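Local structure of Lin1944 protein (Listeria innocua, 3D7L) at residues F110-G115 against G133-F138. The protein is of unknown function but belongs to the short-chain dehydrogenase/reductase family and is probably an oxidoreductase. Residues are numbered along the deposited sequence; the frame is centred on the assembly and turned at random.
Sequences FTLTTG and GAVTAF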
loop_
_atom_site.group_PDB
_atom_site.type_symbol
_atom_site.label_atom_id
_atom_site.label_comp_id
_atom_site.label_asym_id
_atom_site.label_seq_id
_atom_site.Cartn_x
_atom_site.Cartn_y
_atom_site.Cartn_z
ATOM N N PHE D 110 -18.016 -3.874 2.216
ATOM C CA PHE D 110 -16.802 -4.080 3.017
ATOM C C PHE D 110 -16.390 -2.756 3.672
ATOM O O PHE D 110 -16.469 -1.712 3.041
ATOM C CB PHE D 110 -15.619 -4.521 2.140
ATOM C CG PHE D 110 -15.737 -5.896 1.580
ATOM C CD1 PHE D 110 -15.388 -7.006 2.340
ATOM C CD2 PHE D 110 -16.168 -6.092 0.268
ATOM C CE1 PHE D 110 -15.482 -8.294 1.823
ATOM C CE2 PHE D 110 -16.260 -7.397 -0.257
ATOM C CZ PHE D 110 -15.900 -8.479 0.522
ATOM N N THR D 111 -15.930 -2.794 4.922
ATOM C CA THR D 111 -15.278 -1.620 5.520
ATOM C C THR D 111 -13.930 -2.047 6.094
ATOM O O THR D 111 -13.874 -2.971 6.900
ATOM C CB THR D 111 -16.108 -0.970 6.602
ATOM O OG1 THR D 111 -17.433 -0.785 6.122
ATOM C CG2 THR D 111 -15.521 0.366 7.026
ATOM N N LEU D 112 -12.855 -1.370 5.680
ATOM C CA LEU D 112 -11.494 -1.750 6.105
ATOM C C LEU D 112 -10.852 -0.654 6.949
ATOM O O LEU D 112 -11.228 0.500 6.828
ATOM C CB LEU D 112 -10.638 -2.048 4.875
ATOM C CG LEU D 112 -10.558 -3.455 4.273
ATOM C CD1 LEU D 112 -11.751 -4.416 4.550
ATOM C CD2 LEU D 112 -10.178 -3.401 2.755
ATOM N N THR D 113 -9.879 -0.984 7.795
ATOM C CA THR D 113 -9.291 0.072 8.650
ATOM C C THR D 113 -7.911 0.487 8.154
ATOM O O THR D 113 -7.101 -0.363 7.830
ATOM C CB THR D 113 -9.209 -0.338 10.147
ATOM O OG1 THR D 113 -10.520 -0.671 10.627
ATOM C CG2 THR D 113 -8.637 0.797 10.996
ATOM N N THR D 114 -7.662 1.800 8.072
ATOM C CA THR D 114 -6.343 2.304 7.704
ATOM C C THR D 114 -5.740 3.067 8.919
ATOM O O THR D 114 -5.573 2.476 9.992
ATOM C CB THR D 114 -6.416 3.162 6.409
ATOM O OG1 THR D 114 -7.429 4.155 6.564
ATOM C CG2 THR D 114 -6.790 2.313 5.181
ATOM N N GLY D 115 -5.434 4.358 8.768
ATOM C CA GLY D 115 -4.867 5.135 9.863
ATOM C C GLY D 115 -4.114 6.380 9.425
ATOM O O GLY D 115 -3.542 6.433 8.319
ATOM N N GLY D 133 -1.684 3.017 3.252
ATOM C CA GLY D 133 -1.728 3.485 1.874
ATOM C C GLY D 133 -2.189 2.388 0.922
ATOM O O GLY D 133 -3.007 2.629 0.026
ATOM N N ALA D 134 -1.683 1.181 1.143
ATOM C CA ALA D 134 -2.003 0.040 0.311
ATOM C C ALA D 134 -3.501 -0.270 0.374
ATOM O O ALA D 134 -4.154 -0.477 -0.649
ATOM C CB ALA D 134 -1.214 -1.151 0.760
ATOM N N VAL D 135 -4.029 -0.291 1.586
ATOM C CA VAL D 135 -5.434 -0.648 1.812
ATOM C C VAL D 135 -6.369 0.444 1.262
ATOM O O VAL D 135 -7.437 0.141 0.666
ATOM C CB VAL D 135 -5.674 -1.016 3.310
ATOM C CG1 VAL D 135 -7.174 -1.167 3.639
ATOM C CG2 VAL D 135 -4.938 -2.349 3.648
ATOM N N THR D 136 -5.934 1.705 1.375
ATOM C CA THR D 136 -6.746 2.847 0.916
ATOM C C THR D 136 -6.918 2.741 -0.598
ATOM O O THR D 136 -8.055 2.780 -1.118
ATOM C CB THR D 136 -6.111 4.217 1.291
ATOM O OG1 THR D 136 -6.029 4.353 2.718
ATOM C CG2 THR D 136 -6.914 5.363 0.754
ATOM N N ALA D 137 -5.789 2.581 -1.280
ATOM C CA ALA D 137 -5.741 2.496 -2.744
ATOM C C ALA D 137 -6.436 1.255 -3.302
ATOM O O ALA D 137 -7.138 1.359 -4.306
ATOM C CB ALA D 137 -4.311 2.561 -3.231
ATOM N N PHE D 138 -6.228 0.099 -2.681
ATOM C CA PHE D 138 -6.957 -1.139 -3.048
ATOM C C PHE D 138 -8.472 -0.932 -3.039
ATOM O O PHE D 138 -9.151 -1.235 -4.012
ATOM C CB PHE D 138 -6.618 -2.329 -2.123
ATOM C CG PHE D 138 -7.495 -3.556 -2.362
ATOM C CD1 PHE D 138 -7.263 -4.393 -3.467
ATOM C CD2 PHE D 138 -8.579 -3.849 -1.516
ATOM C CE1 PHE D 138 -8.085 -5.521 -3.713
ATOM C CE2 PHE D 138 -9.413 -4.959 -1.751
ATOM C CZ PHE D 138 -9.165 -5.808 -2.854
HETATM O O HOH W 1 -8.197 5.108 4.075
#
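Leu112, Thr114, Val135 and Thr136 join the end of strand 108-113 to helix 126-142 in a beta-alpha-beta unit of the Rossmann fold. The strand lies inside the parallel sheet, between 59-64 and 151-157, and the helix leads on to strand 151-157. Val135 is the hub. Its CG1 lies anti to the backbone N (chi1 170°) and reaches Leu112 at the end of the strand and Thr114 in the loop just after it. CB of Leu112 is 3.8 Å from CG1 of Val135, and the two side chains cross at about a right angle. CD2 of Leu112 also lies 3.8 Å from that methyl. CG2 of Thr114 meets CG1 of Val135 at 3.8 Å. One methyl thus touches both residues, Leu112 and Thr114, whose CB is directed toward the helix.

Thr114 divides its two branches. OG1 sits between the backbone N and the carbonyl carbon (chi1 52°), while CG2 faces the helix. This methyl comes within 3.3 Å of OG1 of Thr136, a close contact but not a hydrogen bond. The two hydroxyls, 4.1 Å from OG1 to OG1, are joined by a water. It lies 2.8 Å from OG1 of Thr114 and donates to OG1 of Thr136 at 2.7 Å. Each hydroxyl also has a second partner, Val155 O for Thr114 and Asn132 O for Thr136.

Val97 of helix 79-100 extends the apolar layer beside Leu112. Helix 126-142 also packs on the second subunit, Ala134 against Ala134 of that subunit.

No direct hydrogen bond links the two segments. Their direct contact is mainly van der Waals, centred on one valine methyl, and one water bridges two hydroxyls that each have a protein partner as well.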